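Local coordinates for protein acyl-CoA dehydrogenase (Slackia heliotrinireducens, PDB 4RM7) that belongs to the acyl-CoA dehydrogenase family, with a strand-rich middle domain between two helical domains, and assembles from four copies of the chain, at residues H314-V326 with A365-L379. Residues are numbered along the deposited sequence; the frame is centred on the assembly and turned at random.
Sequences HKRLSVALMKYYV and ADGTDEVMVVIAAPL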
ATOM      1  N   HIS A 314     -17.315 -17.929 -19.938  1.00 44.45           N
ATOM      2  CA  HIS A 314     -17.178 -16.590 -19.393  1.00 45.60           C
ATOM      3  C   HIS A 314     -17.958 -16.427 -18.107  1.00 50.48           C
ATOM      4  O   HIS A 314     -19.116 -16.828 -18.027  1.00 52.00           O
ATOM      5  CB  HIS A 314     -17.655 -15.548 -20.396  1.00 46.97           C
ATOM      6  CG  HIS A 314     -17.809 -14.181 -19.811  1.00 46.70           C
ATOM      7  ND1 HIS A 314     -19.029 -13.549 -19.695  1.00 41.51           N
ATOM      8  CD2 HIS A 314     -16.893 -13.325 -19.291  1.00 45.39           C
ATOM      9  CE1 HIS A 314     -18.859 -12.360 -19.143  1.00 42.24           C
ATOM     10  NE2 HIS A 314     -17.571 -12.198 -18.889  1.00 40.20           N
ATOM     11  N   LYS A 315     -17.303 -15.852 -17.102  1.00 51.82           N
ATOM     12  CA  LYS A 315     -17.959 -15.412 -15.880  1.00 46.43           C
ATOM     13  C   LYS A 315     -17.745 -13.917 -15.752  1.00 42.22           C
ATOM     14  O   LYS A 315     -16.623 -13.433 -15.927  1.00 44.39           O
ATOM     15  CB  LYS A 315     -17.398 -16.128 -14.647  1.00 51.23           C
ATOM     16  CG  LYS A 315     -17.332 -17.636 -14.750  1.00 58.87           C
ATOM     17  CD  LYS A 315     -16.697 -18.256 -13.514  1.00 72.24           C
ATOM     18  CE  LYS A 315     -16.753 -19.783 -13.576  1.00 82.90           C
ATOM     19  NZ  LYS A 315     -18.123 -20.267 -13.961  1.00 83.65           N
ATOM     20  N   ARG A 316     -18.809 -13.185 -15.437  1.00 42.59           N
ATOM     21  CA  ARG A 316     -18.718 -11.741 -15.234  1.00 37.23           C
ATOM     22  C   ARG A 316     -17.654 -11.356 -14.209  1.00 40.46           C
ATOM     23  O   ARG A 316     -16.970 -10.346 -14.362  1.00 49.04           O
ATOM     24  CB  ARG A 316     -20.068 -11.190 -14.793  1.00 44.27           C
ATOM     25  CG  ARG A 316     -21.169 -11.332 -15.835  1.00 55.19           C
ATOM     26  CD  ARG A 316     -21.914 -10.028 -16.031  1.00 63.24           C
ATOM     27  NE  ARG A 316     -22.599  -9.560 -14.820  1.00 79.70           N
ATOM     28  CZ  ARG A 316     -22.527  -8.313 -14.347  1.00 80.11           C
ATOM     29  NH1 ARG A 316     -21.786  -7.398 -14.974  1.00 75.18           N
ATOM     30  NH2 ARG A 316     -23.187  -7.986 -13.241  1.00 74.66           N
ATOM     31  N   LEU A 317     -17.516 -12.172 -13.166  1.00 48.14           N
ATOM     32  CA  LEU A 317     -16.625 -11.862 -12.057  1.00 38.44           C
ATOM     33  C   LEU A 317     -15.164 -11.841 -12.474  1.00 39.99           C
ATOM     34  O   LEU A 317     -14.392 -11.026 -11.967  1.00 41.60           O
ATOM     35  CB  LEU A 317     -16.799 -12.866 -10.947  1.00 33.69           C
ATOM     36  CG  LEU A 317     -15.985 -12.565  -9.694  1.00 35.02           C
ATOM     37  CD1 LEU A 317     -16.302 -11.142  -9.204  1.00 29.25           C
ATOM     38  CD2 LEU A 317     -16.368 -13.586  -8.656  1.00 31.68           C
ATOM     39  N   SER A 318     -14.786 -12.737 -13.382  1.00 33.42           N
ATOM     40  CA  SER A 318     -13.414 -12.755 -13.892  1.00 36.45           C
ATOM     41  C   SER A 318     -13.053 -11.404 -14.497  1.00 42.06           C
ATOM     42  O   SER A 318     -11.993 -10.855 -14.216  1.00 48.92           O
ATOM     43  CB  SER A 318     -13.223 -13.838 -14.952  1.00 38.23           C
ATOM     44  OG  SER A 318     -13.398 -15.135 -14.428  1.00 41.02           O
ATOM     45  N   VAL A 319     -13.944 -10.882 -15.334  1.00 39.54           N
ATOM     46  CA  VAL A 319     -13.717  -9.618 -16.023  1.00 38.06           C
ATOM     47  C   VAL A 319     -13.714  -8.450 -15.035  1.00 39.15           C
ATOM     48  O   VAL A 319     -12.931  -7.515 -15.159  1.00 42.60           O
ATOM     49  CB  VAL A 319     -14.779  -9.407 -17.113  1.00 34.64           C
ATOM     50  CG1 VAL A 319     -14.794  -7.956 -17.609  1.00 33.85           C
ATOM     51  CG2 VAL A 319     -14.539 -10.392 -18.269  1.00 30.93           C
ATOM     52  N   ALA A 320     -14.566  -8.526 -14.027  1.00 40.54           N
ATOM     53  CA  ALA A 320     -14.599  -7.485 -13.011  1.00 34.66           C
ATOM     54  C   ALA A 320     -13.312  -7.472 -12.165  1.00 37.05           C
ATOM     55  O   ALA A 320     -12.790  -6.406 -11.839  1.00 40.49           O
ATOM     56  CB  ALA A 320     -15.835  -7.666 -12.123  1.00 30.09           C
ATOM     57  N   LEU A 321     -12.801  -8.645 -11.807  1.00 37.49           N
ATOM     58  CA  LEU A 321     -11.610  -8.711 -10.954  1.00 36.28           C
ATOM     59  C   LEU A 321     -10.384  -8.244 -11.738  1.00 35.62           C
ATOM     60  O   LEU A 321      -9.586  -7.469 -11.246  1.00 38.43           O
ATOM     61  CB  LEU A 321     -11.395 -10.129 -10.405  1.00 28.68           C
ATOM     62  CG  LEU A 321     -12.457 -10.643  -9.425  1.00 32.51           C
ATOM     63  CD1 LEU A 321     -12.118 -12.050  -8.959  1.00 28.61           C
ATOM     64  CD2 LEU A 321     -12.611  -9.699  -8.232  1.00 30.42           C
HETATM   65  N   MSE A 322     -10.264  -8.720 -12.970  1.00 35.64           N
HETATM   66  CA  MSE A 322      -9.277  -8.244 -13.923  1.00 39.27           C
HETATM   67  C   MSE A 322      -9.290  -6.715 -14.061  1.00 40.19           C
HETATM   68  O   MSE A 322      -8.267  -6.073 -13.916  1.00 38.49           O
HETATM   69  CB  MSE A 322      -9.535  -8.899 -15.288  1.00 35.20           C
HETATM   70  CG  MSE A 322      -8.631  -8.415 -16.387  1.00 35.45           C
HETATM   71 SE   MSE A 322      -9.457  -8.683 -18.116  0.66 38.49          SE
HETATM   72  CE  MSE A 322     -10.763  -7.225 -17.986  1.00 33.73           C
ATOM     73  N   LYS A 323     -10.446  -6.128 -14.327  1.00 45.39           N
ATOM     74  CA  LYS A 323     -10.500  -4.681 -14.534  1.00 43.06           C
ATOM     75  C   LYS A 323     -10.177  -3.917 -13.257  1.00 41.48           C
ATOM     76  O   LYS A 323      -9.688  -2.798 -13.304  1.00 45.56           O
ATOM     77  CB  LYS A 323     -11.876  -4.258 -15.067  1.00 38.03           C
ATOM     78  CG  LYS A 323     -11.953  -2.799 -15.495  1.00 40.14           C
ATOM     79  CD  LYS A 323     -10.806  -2.465 -16.447  1.00 42.63           C
ATOM     80  CE  LYS A 323     -10.997  -1.116 -17.133  1.00 41.29           C
ATOM     81  NZ  LYS A 323     -11.124   0.006 -16.171  1.00 39.23           N
ATOM     82  N   TYR A 324     -10.463  -4.518 -12.110  1.00 39.70           N
ATOM     83  CA  TYR A 324     -10.199  -3.857 -10.835  1.00 40.03           C
ATOM     84  C   TYR A 324      -8.703  -3.765 -10.594  1.00 45.08           C
ATOM     85  O   TYR A 324      -8.198  -2.778 -10.070  1.00 49.88           O
ATOM     86  CB  TYR A 324     -10.878  -4.615  -9.677  1.00 39.43           C
ATOM     87  CG  TYR A 324     -10.689  -3.984  -8.308  1.00 33.91           C
ATOM     88  CD1 TYR A 324     -11.469  -2.916  -7.902  1.00 41.87           C
ATOM     89  CD2 TYR A 324      -9.739  -4.471  -7.418  1.00 37.02           C
ATOM     90  CE1 TYR A 324     -11.309  -2.338  -6.649  1.00 50.94           C
ATOM     91  CE2 TYR A 324      -9.566  -3.900  -6.144  1.00 32.69           C
ATOM     92  CZ  TYR A 324     -10.352  -2.837  -5.773  1.00 43.59           C
ATOM     93  OH  TYR A 324     -10.179  -2.257  -4.530  1.00 47.85           O
ATOM     94  N   TYR A 325      -7.988  -4.802 -10.999  1.00 38.08           N
ATOM     95  CA  TYR A 325      -6.614  -4.927 -10.602  1.00 41.58           C
ATOM     96  C   TYR A 325      -5.636  -4.290 -11.593  1.00 38.21           C
ATOM     97  O   TYR A 325      -4.689  -3.624 -11.192  1.00 44.89           O
ATOM     98  CB  TYR A 325      -6.263  -6.414 -10.405  1.00 35.28           C
ATOM     99  CG  TYR A 325      -4.794  -6.630 -10.085  1.00 32.49           C
ATOM    100  CD1 TYR A 325      -4.304  -6.466  -8.781  1.00 34.29           C
ATOM    101  CD2 TYR A 325      -3.897  -6.973 -11.080  1.00 26.01           C
ATOM    102  CE1 TYR A 325      -2.949  -6.653  -8.484  1.00 34.41           C
ATOM    103  CE2 TYR A 325      -2.534  -7.180 -10.791  1.00 33.71           C
ATOM    104  CZ  TYR A 325      -2.069  -7.012  -9.494  1.00 39.17           C
ATOM    105  OH  TYR A 325      -0.733  -7.224  -9.218  1.00 43.41           O
ATOM    106  N   VAL A 326      -5.871  -4.493 -12.880  1.00 35.74           N
ATOM    107  CA  VAL A 326      -4.810  -4.328 -13.864  1.00 42.38           C
ATOM    108  C   VAL A 326      -4.415  -2.882 -14.177  1.00 40.69           C
ATOM    109  O   VAL A 326      -3.229  -2.587 -14.173  1.00 43.68           O
ATOM    110  CB  VAL A 326      -5.160  -5.067 -15.192  1.00 40.58           C
ATOM    111  CG1 VAL A 326      -4.127  -4.740 -16.300  1.00 28.99           C
ATOM    112  CG2 VAL A 326      -5.174  -6.570 -14.930  1.00 38.18           C
ATOM    113  N   ALA A 365     -11.275   4.211 -18.072  1.00 41.57           N
ATOM    114  CA  ALA A 365     -11.850   3.651 -19.285  1.00 42.59           C
ATOM    115  C   ALA A 365     -12.621   2.389 -18.969  1.00 46.61           C
ATOM    116  O   ALA A 365     -12.165   1.564 -18.179  1.00 53.22           O
ATOM    117  CB  ALA A 365     -10.758   3.349 -20.308  1.00 39.77           C
ATOM    118  N   ASP A 366     -13.777   2.246 -19.604  1.00 50.56           N
ATOM    119  CA  ASP A 366     -14.541   1.020 -19.547  1.00 54.72           C
ATOM    120  C   ASP A 366     -14.887   0.683 -18.123  1.00 54.38           C
ATOM    121  O   ASP A 366     -14.784  -0.472 -17.714  1.00 59.55           O
ATOM    122  CB  ASP A 366     -13.764  -0.136 -20.180  1.00 62.35           C
ATOM    123  CG  ASP A 366     -13.315   0.170 -21.587  1.00 69.75           C
ATOM    124  OD1 ASP A 366     -14.131   0.031 -22.535  1.00 73.99           O
ATOM    125  OD2 ASP A 366     -12.139   0.551 -21.738  1.00 76.06           O
ATOM    126  N   GLY A 367     -15.270   1.690 -17.355  1.00 49.41           N
ATOM    127  CA  GLY A 367     -15.729   1.430 -16.005  1.00 48.81           C
ATOM    128  C   GLY A 367     -14.604   1.553 -15.014  1.00 50.65           C
ATOM    129  O   GLY A 367     -13.537   0.981 -15.199  1.00 57.35           O
ATOM    130  N   THR A 368     -14.852   2.310 -13.956  1.00 50.87           N
ATOM    131  CA  THR A 368     -13.849   2.562 -12.937  1.00 43.28           C
ATOM    132  C   THR A 368     -13.691   1.417 -11.941  1.00 48.74           C
ATOM    133  O   THR A 368     -14.471   0.459 -11.934  1.00 53.27           O
ATOM    134  CB  THR A 368     -14.195   3.811 -12.156  1.00 45.19           C
ATOM    135  OG1 THR A 368     -15.371   3.559 -11.372  1.00 52.19           O
ATOM    136  CG2 THR A 368     -14.470   4.934 -13.111  1.00 51.01           C
ATOM    137  N   ASP A 369     -12.679   1.549 -11.091  1.00 49.06           N
ATOM    138  CA  ASP A 369     -12.423   0.594 -10.020  1.00 51.13           C
ATOM    139  C   ASP A 369     -13.681   0.492  -9.143  1.00 51.97           C
ATOM    140  O   ASP A 369     -14.150  -0.596  -8.807  1.00 50.23           O
ATOM    141  CB  ASP A 369     -11.179   1.028  -9.199  1.00 57.62           C
ATOM    142  CG  ASP A 369      -9.978   1.507 -10.109  1.00 95.77           C
ATOM    143  OD1 ASP A 369     -10.032   1.365 -11.357  1.00 89.55           O
ATOM    144  OD2 ASP A 369      -8.968   2.032  -9.578  1.00 90.05           O
ATOM    145  N   GLU A 370     -14.236   1.650  -8.815  1.00 45.15           N
ATOM    146  CA  GLU A 370     -15.382   1.761  -7.936  1.00 44.13           C
ATOM    147  C   GLU A 370     -16.614   1.067  -8.523  1.00 46.44           C
ATOM    148  O   GLU A 370     -17.420   0.484  -7.800  1.00 52.44           O
ATOM    149  CB  GLU A 370     -15.676   3.246  -7.658  1.00 44.40           C
ATOM    150  CG  GLU A 370     -14.577   3.982  -6.829  1.00 62.78           C
ATOM    151  CD  GLU A 370     -13.234   4.207  -7.571  1.00 88.89           C
ATOM    152  OE1 GLU A 370     -13.222   4.381  -8.814  1.00 85.90           O
ATOM    153  OE2 GLU A 370     -12.180   4.217  -6.893  1.00 85.77           O
ATOM    154  N   VAL A 371     -16.750   1.123  -9.841  1.00 44.59           N
ATOM    155  CA  VAL A 371     -17.827   0.420 -10.521  1.00 43.42           C
ATOM    156  C   VAL A 371     -17.582  -1.110 -10.519  1.00 46.81           C
ATOM    157  O   VAL A 371     -18.519  -1.899 -10.407  1.00 45.73           O
ATOM    158  CB  VAL A 371     -18.006   0.974 -11.978  1.00 47.16           C
ATOM    159  CG1 VAL A 371     -18.818   0.057 -12.844  1.00 38.72           C
ATOM    160  CG2 VAL A 371     -18.667   2.331 -11.934  1.00 40.96           C
HETATM  161  N   MSE A 372     -16.326  -1.535 -10.613  1.00 49.07           N
HETATM  162  CA  MSE A 372     -16.014  -2.962 -10.548  1.00 36.60           C
HETATM  163  C   MSE A 372     -16.348  -3.548  -9.173  1.00 46.89           C
HETATM  164  O   MSE A 372     -16.853  -4.663  -9.085  1.00 56.30           O
HETATM  165  CB  MSE A 372     -14.546  -3.217 -10.891  1.00 36.25           C
HETATM  166  CG  MSE A 372     -14.144  -2.805 -12.308  1.00 38.94           C
HETATM  167 SE   MSE A 372     -15.288  -3.545 -13.749  0.72 52.26          SE
HETATM  168  CE  MSE A 372     -16.165  -1.904 -14.278  1.00 37.09           C
ATOM    169  N   VAL A 373     -16.095  -2.798  -8.105  1.00 48.94           N
ATOM    170  CA  VAL A 373     -16.497  -3.234  -6.764  1.00 42.64           C
ATOM    171  C   VAL A 373     -17.999  -3.488  -6.668  1.00 43.07           C
ATOM    172  O   VAL A 373     -18.430  -4.477  -6.109  1.00 41.75           O
ATOM    173  CB  VAL A 373     -16.100  -2.209  -5.702  1.00 40.80           C
ATOM    174  CG1 VAL A 373     -16.862  -2.454  -4.416  1.00 39.90           C
ATOM    175  CG2 VAL A 373     -14.600  -2.260  -5.457  1.00 35.35           C
ATOM    176  N   VAL A 374     -18.791  -2.594  -7.242  1.00 50.63           N
ATOM    177  CA  VAL A 374     -20.244  -2.701  -7.190  1.00 51.88           C
ATOM    178  C   VAL A 374     -20.740  -3.912  -8.004  1.00 53.29           C
ATOM    179  O   VAL A 374     -21.678  -4.587  -7.622  1.00 68.74           O
ATOM    180  CB  VAL A 374     -20.898  -1.368  -7.691  1.00 46.17           C
ATOM    181  CG1 VAL A 374     -22.358  -1.533  -7.948  1.00 37.78           C
ATOM    182  CG2 VAL A 374     -20.687  -0.273  -6.666  1.00 41.92           C
ATOM    183  N   ILE A 375     -20.085  -4.186  -9.120  1.00 53.77           N
ATOM    184  CA  ILE A 375     -20.388  -5.336  -9.959  1.00 52.02           C
ATOM    185  C   ILE A 375     -19.941  -6.664  -9.325  1.00 53.75           C
ATOM    186  O   ILE A 375     -20.625  -7.677  -9.421  1.00 64.95           O
ATOM    187  CB  ILE A 375     -19.690  -5.180 -11.334  1.00 50.56           C
ATOM    188  CG1 ILE A 375     -20.326  -4.044 -12.132  1.00 50.84           C
ATOM    189  CG2 ILE A 375     -19.668  -6.499 -12.131  1.00 38.71           C
ATOM    190  CD1 ILE A 375     -19.486  -3.672 -13.346  1.00 49.33           C
ATOM    191  N   ALA A 376     -18.781  -6.646  -8.677  1.00 48.04           N
ATOM    192  CA  ALA A 376     -18.131  -7.875  -8.240  1.00 48.26           C
ATOM    193  C   ALA A 376     -18.649  -8.440  -6.913  1.00 53.86           C
ATOM    194  O   ALA A 376     -18.713  -9.662  -6.742  1.00 48.29           O
ATOM    195  CB  ALA A 376     -16.628  -7.654  -8.144  1.00 33.18           C
ATOM    196  N   ALA A 377     -19.000  -7.571  -5.969  1.00 57.46           N
ATOM    197  CA  ALA A 377     -19.327  -8.046  -4.626  1.00 54.07           C
ATOM    198  C   ALA A 377     -20.533  -9.002  -4.610  1.00 52.08           C
ATOM    199  O   ALA A 377     -20.468 -10.040  -3.945  1.00 50.91           O
ATOM    200  CB  ALA A 377     -19.556  -6.877  -3.690  1.00 56.37           C
ATOM    201  N   PRO A 378     -21.629  -8.680  -5.341  1.00 42.50           N
ATOM    202  CA  PRO A 378     -22.723  -9.668  -5.333  1.00 40.73           C
ATOM    203  C   PRO A 378     -22.353 -10.986  -6.022  1.00 45.50           C
ATOM    204  O   PRO A 378     -22.798 -12.049  -5.577  1.00 57.04           O
ATOM    205  CB  PRO A 378     -23.872  -8.955  -6.082  1.00 37.42           C
ATOM    206  CG  PRO A 378     -23.254  -7.786  -6.740  1.00 50.71           C
ATOM    207  CD  PRO A 378     -22.063  -7.402  -5.927  1.00 48.80           C
ATOM    208  N   LEU A 379     -21.543 -10.925  -7.072  1.00 45.69           N
ATOM    209  CA  LEU A 379     -21.076 -12.138  -7.741  1.00 43.07           C
ATOM    210  C   LEU A 379     -20.199 -12.994  -6.827  1.00 48.15           C
ATOM    211  O   LEU A 379     -20.205 -14.227  -6.914  1.00 47.38           O
ATOM    212  CB  LEU A 379     -20.314 -11.768  -9.010  1.00 38.36           C
ATOM    213  CG  LEU A 379     -21.174 -10.951  -9.987  1.00 40.18           C
ATOM    214  CD1 LEU A 379     -20.350 -10.478 -11.140  1.00 38.87           C
ATOM    215  CD2 LEU A 379     -22.343 -11.798 -10.478  1.00 38.09           C
TER
HETATM  216  O   HOH W   1     -10.112  -0.209 -13.623  1.00 48.64           O
HETATM  217  O   HOH W   2      -7.289  -0.583 -11.661  1.00 37.41           O
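K323 crosses the bent side chain of M372, a selenomethionine, at a slant, with CB 3.7 Å from SE of M372. Its CG stands anti to the backbone N (chi1 -172°), and bends at chi2 and chi4 turn the ammonium group to the loop before helix 369-379. NZ of K323 gives hydrogen bonds to O of A365 (2.7 Å) and to O of G367 (2.8 Å). Both carbonyls point almost straight at it. A water and O of Y362 also lie within bonding distance, so four acceptors share the three N-H groups of the buried ammonium. The same water lies 2.8 Å from OD1 of D369 and close to O of K323.

G367 has backbone angles that call for glycine, and OG1 of T368, at the N-cap, accepts from N of V371. The two helices belong to the C-terminal helical domain of the acyl-CoA dehydrogenase fold. Segments 316-326 and 369-379 run roughly antiparallel, at 153°, with axes 8.7 Å apart at closest approach. Midway, CB of A320 lies 4.1 Å from CB of A376.

Y324 sets CE1 of its ring 3.5 Å from CG2 of V373, the two side chains side by side and pointing the same way. O of D369 lies at the ring edge, in its plane. The Y324 hydroxyl bonds to E290 of a second subunit. CD1 of L317 rests on CB of A376. CD1 of L379 sits over one face of the R316 guanidinium and packs on CB of R316. CG2 of I375 meets NH1 of R316, the side chains crossing at about a right angle.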